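PDB 4LE6: organophosphorus hydrolase from Pseudomonas pseudoalcaligenes, which probably hydrolyses organophosphate triesters of the aryl dialkyl phosphate kind, using a pair of bound zinc ions in a metallo-beta-lactamase fold. Local coordinates for residues V135-H139 with S232-K236; S241-D247 with W289-L295. All coordinates share one frame; numbering follows the deposited sequence.

Contact 1: V135-H139 with S232-K236. With ZN (zinc ion), chain J.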
ATOM      1  N   VAL A 135     -18.803   3.010 -18.667  1.00 20.43           N
ATOM      2  CA  VAL A 135     -17.406   3.424 -18.562  1.00 23.70           C
ATOM      3  C   VAL A 135     -17.368   4.953 -18.528  1.00 26.69           C
ATOM      4  O   VAL A 135     -17.921   5.595 -19.417  1.00 27.63           O
ATOM      5  CB  VAL A 135     -16.559   2.916 -19.743  1.00 26.22           C
ATOM      6  CG1 VAL A 135     -15.126   3.455 -19.651  1.00 27.05           C
ATOM      7  CG2 VAL A 135     -16.533   1.385 -19.774  1.00 24.43           C
ATOM      8  N   LEU A 136     -16.755   5.531 -17.492  1.00 24.18           N
ATOM      9  CA  LEU A 136     -16.586   6.980 -17.398  1.00 27.72           C
ATOM     10  C   LEU A 136     -15.122   7.308 -17.634  1.00 26.08           C
ATOM     11  O   LEU A 136     -14.251   6.764 -16.962  1.00 23.52           O
ATOM     12  CB  LEU A 136     -16.986   7.499 -16.009  1.00 26.46           C
ATOM     13  CG  LEU A 136     -18.316   7.001 -15.445  1.00 22.96           C
ATOM     14  CD1 LEU A 136     -18.464   7.420 -13.988  1.00 25.31           C
ATOM     15  CD2 LEU A 136     -19.461   7.514 -16.283  1.00 23.20           C
ATOM     16  N   LEU A 137     -14.833   8.201 -18.572  1.00 21.72           N
ATOM     17  CA  LEU A 137     -13.451   8.605 -18.809  1.00 19.61           C
ATOM     18  C   LEU A 137     -13.192   9.948 -18.152  1.00 22.00           C
ATOM     19  O   LEU A 137     -13.953  10.897 -18.390  1.00 21.64           O
ATOM     20  CB  LEU A 137     -13.197   8.739 -20.309  1.00 18.62           C
ATOM     21  CG  LEU A 137     -13.281   7.451 -21.127  1.00 22.59           C
ATOM     22  CD1 LEU A 137     -13.021   7.787 -22.586  1.00 28.10           C
ATOM     23  CD2 LEU A 137     -12.289   6.432 -20.613  1.00 22.27           C
ATOM     24  N   THR A 138     -12.124  10.060 -17.349  1.00 21.65           N
ATOM     25  CA  THR A 138     -11.783  11.363 -16.769  1.00 21.37           C
ATOM     26  C   THR A 138     -11.330  12.304 -17.885  1.00 21.19           C
ATOM     27  O   THR A 138     -11.626  13.488 -17.852  1.00 22.69           O
ATOM     28  CB  THR A 138     -10.702  11.275 -15.676  1.00 19.12           C
ATOM     29  OG1 THR A 138      -9.523  10.649 -16.200  1.00 19.54           O
ATOM     30  CG2 THR A 138     -11.226  10.460 -14.527  1.00 16.78           C
ATOM     31  N   HIS A 139     -10.627  11.753 -18.873  1.00 19.36           N
ATOM     32  CA  HIS A 139     -10.168  12.502 -20.035  1.00 18.28           C
ATOM     33  C   HIS A 139      -9.685  11.514 -21.090  1.00 20.89           C
ATOM     34  O   HIS A 139      -9.649  10.309 -20.842  1.00 21.30           O
ATOM     35  CB  HIS A 139      -9.054  13.518 -19.677  1.00 18.92           C
ATOM     36  CG  HIS A 139      -7.807  12.910 -19.098  1.00 20.03           C
ATOM     37  ND1 HIS A 139      -7.812  12.110 -17.977  1.00 22.42           N
ATOM     38  CD2 HIS A 139      -6.501  13.069 -19.437  1.00 22.25           C
ATOM     39  CE1 HIS A 139      -6.570  11.768 -17.673  1.00 26.10           C
ATOM     40  NE2 HIS A 139      -5.755  12.330 -18.550  1.00 22.93           N
ATOM     41  N   SER A 232     -13.552  14.928 -13.081  1.00 21.94           N
ATOM     42  CA  SER A 232     -13.469  14.018 -11.948  1.00 21.75           C
ATOM     43  C   SER A 232     -14.864  13.476 -11.651  1.00 23.34           C
ATOM     44  O   SER A 232     -15.848  14.115 -11.999  1.00 24.81           O
ATOM     45  CB  SER A 232     -12.911  14.748 -10.720  1.00 22.76           C
ATOM     46  OG  SER A 232     -11.652  15.320 -11.016  1.00 23.13           O
ATOM     47  N   TYR A 233     -14.958  12.309 -11.012  1.00 20.36           N
ATOM     48  CA  TYR A 233     -16.267  11.719 -10.729  1.00 21.31           C
ATOM     49  C   TYR A 233     -16.460  11.456  -9.241  1.00 23.10           C
ATOM     50  O   TYR A 233     -15.621  10.838  -8.599  1.00 26.73           O
ATOM     51  CB  TYR A 233     -16.458  10.434 -11.543  1.00 22.44           C
ATOM     52  CG  TYR A 233     -16.422  10.675 -13.042  1.00 19.81           C
ATOM     53  CD1 TYR A 233     -17.517  11.206 -13.715  1.00 22.70           C
ATOM     54  CD2 TYR A 233     -15.283  10.397 -13.775  1.00 21.71           C
ATOM     55  CE1 TYR A 233     -17.479  11.436 -15.080  1.00 24.77           C
ATOM     56  CE2 TYR A 233     -15.231  10.612 -15.126  1.00 21.44           C
ATOM     57  CZ  TYR A 233     -16.333  11.137 -15.779  1.00 24.93           C
ATOM     58  OH  TYR A 233     -16.265  11.347 -17.140  1.00 24.96           O
ATOM     59  N   LEU A 234     -17.595  11.905  -8.715  1.00 24.41           N
ATOM     60  CA  LEU A 234     -17.901  11.754  -7.300  1.00 22.50           C
ATOM     61  C   LEU A 234     -18.935  10.641  -7.091  1.00 21.64           C
ATOM     62  O   LEU A 234     -19.988  10.624  -7.747  1.00 24.38           O
ATOM     63  CB  LEU A 234     -18.416  13.080  -6.745  1.00 22.53           C
ATOM     64  CG  LEU A 234     -18.754  13.143  -5.260  1.00 24.99           C
ATOM     65  CD1 LEU A 234     -17.502  12.975  -4.415  1.00 24.36           C
ATOM     66  CD2 LEU A 234     -19.446  14.479  -4.984  1.00 27.41           C
ATOM     67  N   PHE A 235     -18.587   9.721  -6.192  1.00 20.61           N
ATOM     68  CA  PHE A 235     -19.432   8.610  -5.768  1.00 20.90           C
ATOM     69  C   PHE A 235     -19.775   8.818  -4.298  1.00 23.35           C
ATOM     70  O   PHE A 235     -18.882   9.092  -3.483  1.00 23.35           O
ATOM     71  CB  PHE A 235     -18.695   7.277  -5.955  1.00 19.23           C
ATOM     72  CG  PHE A 235     -18.489   6.909  -7.385  1.00 20.47           C
ATOM     73  CD1 PHE A 235     -17.480   7.490  -8.126  1.00 19.23           C
ATOM     74  CD2 PHE A 235     -19.337   6.016  -8.006  1.00 22.76           C
ATOM     75  CE1 PHE A 235     -17.329   7.175  -9.468  1.00 19.68           C
ATOM     76  CE2 PHE A 235     -19.186   5.699  -9.326  1.00 22.11           C
ATOM     77  CZ  PHE A 235     -18.188   6.287 -10.063  1.00 19.52           C
ATOM     78  N   LYS A 236     -21.059   8.725  -3.971  1.00 22.78           N
ATOM     79  CA  LYS A 236     -21.551   8.903  -2.603  1.00 25.31           C
ATOM     80  C   LYS A 236     -22.463   7.754  -2.213  1.00 28.05           C
ATOM     81  O   LYS A 236     -23.389   7.420  -2.956  1.00 25.62           O
ATOM     82  CB  LYS A 236     -22.389  10.171  -2.498  1.00 24.88           C
ATOM     83  CG  LYS A 236     -21.654  11.467  -2.775  1.00 32.81           C
ATOM     84  CD  LYS A 236     -22.568  12.649  -2.406  1.00 41.71           C
ATOM     85  CE  LYS A 236     -22.499  13.773  -3.427  1.00 53.91           C
ATOM     86  NZ  LYS A 236     -23.595  14.787  -3.233  1.00 64.12           N
TER
HETATM   87 ZN    ZN J 405      -3.601  12.673 -18.593  1.00 24.94          ZN
HETATM   88  O   HOH W   1      -2.483  10.857 -18.614  1.00 14.52           O
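Tyr233 lies against Leu136 and reaches past it to the backbone at Leu137. Starting at its CB, the side chain leaves strand 231-237 with CG anti to the carbonyl carbon (chi1 -62°), which aims the ring at residues 136-138. At the near end of the ring, CG and CD1 meet the methyl CD1 of Leu136, with Tyr233 CD1 to Leu136 CD1 at 3.9 Å. Farther out, Leu136 CB sits over one face, displaced toward the rim, and lies 3.7 Å from Tyr233 CE2 in a CH-pi contact. On the CD2/CE2 side the ring meets the methyl of Thr138, with Tyr233 CD2 and Thr138 CG2 4.1 Å apart. The tip, Tyr233 OH, donates to Leu137 O at 2.7 Å, coming from above the carbonyl plane, 55° out of it. Beside this, Leu136 CD1 also touches Phe235 CZ at 4.1 Å, so one leucine serves both aromatic residues.

A separate polar group, one residue farther along, faces the metal. His139 ND1 gives its hydrogen to Thr138 OG1 (2.9 Å), almost in the imidazole plane, while His139 NE2 binds the zinc ion of chain J at 2.2 Å. Thr138 OG1 is also hydrogen-bonded to Asp104. The chemistry thus amounts to an apolar join between the two sheets of the sandwich, its buried phenol satisfied by a backbone carbonyl, with Thr138 as a second-shell residue that helps fix the rotation of a zinc-binding histidine.

Contact 2: S241-D247 with W289-L295. With ZN (zinc ion), chain K; ZN (zinc ion), chain J.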
ATOM      1  N   SER A 241     -17.968   9.511   0.725  1.00 22.74           N
ATOM      2  CA  SER A 241     -17.746  10.052  -0.609  1.00 22.68           C
ATOM      3  C   SER A 241     -16.379   9.668  -1.106  1.00 24.94           C
ATOM      4  O   SER A 241     -15.408   9.671  -0.346  1.00 26.32           O
ATOM      5  CB  SER A 241     -17.848  11.578  -0.594  1.00 26.76           C
ATOM      6  OG  SER A 241     -19.129  11.977  -0.181  1.00 29.98           O
ATOM      7  N   LEU A 242     -16.318   9.351  -2.391  1.00 20.27           N
ATOM      8  CA  LEU A 242     -15.080   9.038  -3.067  1.00 20.16           C
ATOM      9  C   LEU A 242     -15.012   9.835  -4.350  1.00 21.27           C
ATOM     10  O   LEU A 242     -15.950   9.836  -5.149  1.00 23.51           O
ATOM     11  CB  LEU A 242     -14.987   7.543  -3.393  1.00 21.62           C
ATOM     12  CG  LEU A 242     -13.812   7.122  -4.290  1.00 26.02           C
ATOM     13  CD1 LEU A 242     -12.469   7.456  -3.669  1.00 30.46           C
ATOM     14  CD2 LEU A 242     -13.884   5.634  -4.547  1.00 33.95           C
ATOM     15  N   LEU A 243     -13.894  10.520  -4.543  1.00 21.39           N
ATOM     16  CA  LEU A 243     -13.691  11.284  -5.760  1.00 22.26           C
ATOM     17  C   LEU A 243     -12.638  10.573  -6.592  1.00 21.13           C
ATOM     18  O   LEU A 243     -11.480  10.474  -6.190  1.00 21.45           O
ATOM     19  CB  LEU A 243     -13.237  12.704  -5.438  1.00 21.10           C
ATOM     20  CG  LEU A 243     -13.099  13.609  -6.659  1.00 26.52           C
ATOM     21  CD1 LEU A 243     -14.469  14.042  -7.176  1.00 32.78           C
ATOM     22  CD2 LEU A 243     -12.239  14.815  -6.305  1.00 25.86           C
ATOM     23  N   VAL A 244     -13.059  10.052  -7.739  1.00 19.56           N
ATOM     24  CA  VAL A 244     -12.143   9.421  -8.671  1.00 20.57           C
ATOM     25  C   VAL A 244     -11.676  10.548  -9.554  1.00 22.16           C
ATOM     26  O   VAL A 244     -12.420  11.000 -10.439  1.00 24.86           O
ATOM     27  CB  VAL A 244     -12.810   8.334  -9.501  1.00 21.17           C
ATOM     28  CG1 VAL A 244     -11.767   7.639 -10.387  1.00 18.63           C
ATOM     29  CG2 VAL A 244     -13.503   7.355  -8.571  1.00 23.10           C
ATOM     30  N   TRP A 245     -10.453  11.019  -9.306  1.00 21.91           N
ATOM     31  CA  TRP A 245     -10.153  12.403  -9.690  1.00 23.61           C
ATOM     32  C   TRP A 245      -9.396  12.556 -10.995  1.00 22.92           C
ATOM     33  O   TRP A 245      -9.277  13.657 -11.510  1.00 22.85           O
ATOM     34  CB  TRP A 245      -9.518  13.217  -8.537  1.00 24.06           C
ATOM     35  CG  TRP A 245      -8.063  13.011  -8.218  1.00 24.22           C
ATOM     36  CD1 TRP A 245      -7.154  12.238  -8.882  1.00 25.66           C
ATOM     37  CD2 TRP A 245      -7.358  13.605  -7.117  1.00 23.00           C
ATOM     38  NE1 TRP A 245      -5.920  12.330  -8.265  1.00 25.78           N
ATOM     39  CE2 TRP A 245      -6.026  13.159  -7.184  1.00 21.89           C
ATOM     40  CE3 TRP A 245      -7.729  14.481  -6.088  1.00 25.82           C
ATOM     41  CZ2 TRP A 245      -5.060  13.556  -6.258  1.00 24.46           C
ATOM     42  CZ3 TRP A 245      -6.767  14.878  -5.175  1.00 25.87           C
ATOM     43  CH2 TRP A 245      -5.449  14.412  -5.266  1.00 26.79           C
ATOM     44  N   GLY A 246      -8.909  11.445 -11.542  1.00 18.32           N
ATOM     45  CA  GLY A 246      -8.175  11.482 -12.781  1.00 18.58           C
ATOM     46  C   GLY A 246      -6.751  11.971 -12.547  1.00 19.68           C
ATOM     47  O   GLY A 246      -6.054  11.504 -11.644  1.00 22.31           O
ATOM     48  N   ASP A 247      -6.331  12.916 -13.376  1.00 19.50           N
ATOM     49  CA  ASP A 247      -4.968  13.411 -13.406  1.00 21.13           C
ATOM     50  C   ASP A 247      -4.801  14.785 -12.732  1.00 24.20           C
ATOM     51  O   ASP A 247      -4.025  15.628 -13.199  1.00 22.85           O
ATOM     52  CB  ASP A 247      -4.492  13.452 -14.861  1.00 20.82           C
ATOM     53  CG  ASP A 247      -4.151  12.071 -15.402  1.00 22.96           C
ATOM     54  OD1 ASP A 247      -4.552  11.072 -14.772  1.00 20.02           O
ATOM     55  OD2 ASP A 247      -3.489  11.991 -16.460  1.00 20.55           O
ATOM     56  N   TRP A 289     -12.702  10.405   0.399  1.00 21.75           N
ATOM     57  CA  TRP A 289     -11.751   9.455  -0.145  1.00 21.35           C
ATOM     58  C   TRP A 289     -11.395   9.925  -1.556  1.00 24.20           C
ATOM     59  O   TRP A 289     -12.234  10.472  -2.274  1.00 27.18           O
ATOM     60  CB  TRP A 289     -12.355   8.056  -0.232  1.00 20.14           C
ATOM     61  CG  TRP A 289     -12.553   7.344   1.063  1.00 26.96           C
ATOM     62  CD1 TRP A 289     -13.703   7.267   1.788  1.00 28.32           C
ATOM     63  CD2 TRP A 289     -11.577   6.567   1.774  1.00 30.48           C
ATOM     64  NE1 TRP A 289     -13.506   6.493   2.908  1.00 28.85           N
ATOM     65  CE2 TRP A 289     -12.209   6.058   2.928  1.00 29.63           C
ATOM     66  CE3 TRP A 289     -10.235   6.255   1.546  1.00 31.84           C
ATOM     67  CZ2 TRP A 289     -11.541   5.252   3.856  1.00 29.23           C
ATOM     68  CZ3 TRP A 289      -9.571   5.463   2.465  1.00 32.57           C
ATOM     69  CH2 TRP A 289     -10.224   4.969   3.606  1.00 30.37           C
ATOM     70  N   VAL A 290     -10.164   9.664  -1.964  1.00 22.48           N
ATOM     71  CA  VAL A 290      -9.698  10.012  -3.292  1.00 20.13           C
ATOM     72  C   VAL A 290      -9.200   8.743  -3.982  1.00 20.57           C
ATOM     73  O   VAL A 290      -8.593   7.882  -3.339  1.00 20.63           O
ATOM     74  CB  VAL A 290      -8.589  11.063  -3.190  1.00 18.54           C
ATOM     75  CG1 VAL A 290      -7.836  11.196  -4.494  1.00 20.42           C
ATOM     76  CG2 VAL A 290      -9.192  12.414  -2.767  1.00 23.63           C
ATOM     77  N   ALA A 291      -9.495   8.628  -5.275  1.00 22.10           N
ATOM     78  CA  ALA A 291      -8.962   7.562  -6.127  1.00 21.11           C
ATOM     79  C   ALA A 291      -8.229   8.224  -7.298  1.00 20.33           C
ATOM     80  O   ALA A 291      -8.873   8.866  -8.146  1.00 20.20           O
ATOM     81  CB  ALA A 291     -10.093   6.676  -6.630  1.00 21.62           C
ATOM     82  N   GLY A 292      -6.899   8.092  -7.332  1.00 23.25           N
ATOM     83  CA  GLY A 292      -6.071   8.879  -8.232  1.00 18.19           C
ATOM     84  C   GLY A 292      -5.310   8.050  -9.241  1.00 17.83           C
ATOM     85  O   GLY A 292      -4.483   7.191  -8.894  1.00 18.81           O
ATOM     86  N   ALA A 293      -5.536   8.363 -10.506  1.00 17.74           N
ATOM     87  CA  ALA A 293      -5.017   7.570 -11.608  1.00 18.64           C
ATOM     88  C   ALA A 293      -3.513   7.377 -11.563  1.00 20.66           C
ATOM     89  O   ALA A 293      -2.992   6.365 -12.059  1.00 17.87           O
ATOM     90  CB  ALA A 293      -5.412   8.202 -12.924  1.00 21.20           C
ATOM     91  N   HIS A 294      -2.792   8.337 -10.990  1.00 22.36           N
ATOM     92  CA  HIS A 294      -1.325   8.254 -10.970  1.00 21.03           C
ATOM     93  C   HIS A 294      -0.727   8.298  -9.572  1.00 20.18           C
ATOM     94  O   HIS A 294       0.475   8.550  -9.394  1.00 20.06           O
ATOM     95  CB  HIS A 294      -0.723   9.342 -11.862  1.00 22.39           C
ATOM     96  CG  HIS A 294      -1.156   9.219 -13.289  1.00 25.56           C
ATOM     97  ND1 HIS A 294      -0.944   8.074 -14.026  1.00 24.37           N
ATOM     98  CD2 HIS A 294      -1.829  10.070 -14.098  1.00 23.81           C
ATOM     99  CE1 HIS A 294      -1.461   8.227 -15.230  1.00 21.40           C
ATOM    100  NE2 HIS A 294      -2.013   9.425 -15.298  1.00 21.62           N
ATOM    101  N   LEU A 295      -1.554   8.003  -8.581  1.00 17.80           N
ATOM    102  CA  LEU A 295      -1.072   7.857  -7.215  1.00 18.77           C
ATOM    103  C   LEU A 295      -0.609   6.401  -7.063  1.00 18.91           C
ATOM    104  O   LEU A 295      -1.058   5.542  -7.816  1.00 18.76           O
ATOM    105  CB  LEU A 295      -2.178   8.208  -6.212  1.00 18.35           C
ATOM    106  CG  LEU A 295      -2.714   9.639  -6.353  1.00 20.32           C
ATOM    107  CD1 LEU A 295      -3.848   9.885  -5.365  1.00 22.65           C
ATOM    108  CD2 LEU A 295      -1.609  10.672  -6.163  1.00 19.89           C
TER
HETATM  109 ZN    ZN K 406      -2.909  10.018 -17.049  1.00 20.50          ZN
HETATM  110 ZN    ZN J 405      -3.601  12.673 -18.593  1.00 24.94          ZN
HETATM  111  O   HOH W   2      -3.791  11.259 -10.257  1.00 25.19           O
HETATM  112  O   HOH W   3      -8.538   8.782 -11.072  1.00 30.00           O
HETATM  113  O   HOH W   1      -2.483  10.857 -18.614  1.00 14.52           O
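Leu243 and its neighbours pair with Trp289-Ala291 as parallel strands, and four backbone hydrogen bonds hold the pairing. Trp289 N donates to Ser241 O and Ala291 N to Leu243 O; in return Leu243 N reaches Trp289 O at 2.8 Å and Trp245 N reaches Ala291 O at 2.9 Å. The chain between them contains helix 269-286, making this a beta-alpha-beta crossover.

Apolar contacts occupy both faces. On one, Leu242 CD1 and Val244 CG2 meet the methyl of Ala291, with Leu242 CD1 to Ala291 CB at 3.9 Å; Tyr92 of the other sheet packs on this side. On the opposite face, toward helix 269-286, Val290 CG1 stands over the centre of the six-membered ring of Trp245, a CH-pi contact 3.6 Å from the centroid. Trp245 CG lies between its backbone N and carbonyl carbon (chi1 78°), which turns the indole toward residues 289-295. Leu295 CD1 reaches Trp245 CZ2 at 4.0 Å.

Where the strands part, water takes over. One molecule accepts from Trp245 NE1 and His294 N and donates to Gly246 O; another accepts from Gly246 N and donates to Ala291 O.

Metal bonds complete the account. Asp247 OD2 bridges the two zincs, at 2.1 Å from the zinc of chain K and 2.2 Å from the zinc of chain J. His294 NE2 binds the zinc of chain K at 2.1 Å, the carboxylate and imidazole planes standing 56° apart. His294 ND1 donates to Ala88 O, so the ring is held at both nitrogens, by zinc and by a carbonyl. The paired strands therefore bring the loops after them, with Asp247 and His294, to a binuclear centre; Asp247 is shared by both metals.

Overall arrangement
Both contacts are buried, yet they work differently. Contact 1 spans the sandwich, joining strand 134-136 of one sheet to strand 231-237 of the other mainly through side chains. Contact 2 stays within the second sheet and is built chiefly on backbone pairing. Strands 231-237 and 240-246 are neighbours there, linked by probable backbone hydrogen bonds from Leu242 N to Phe235 O and from Val244 N to Tyr233 O, so the two contacts form one continuous framework. The C-terminal ends of 135-139 and 241-247 meet at one zinc, to which contact 1 supplies His139 and contact 2 the bridging Asp247; His294 binds the second zinc, not that one.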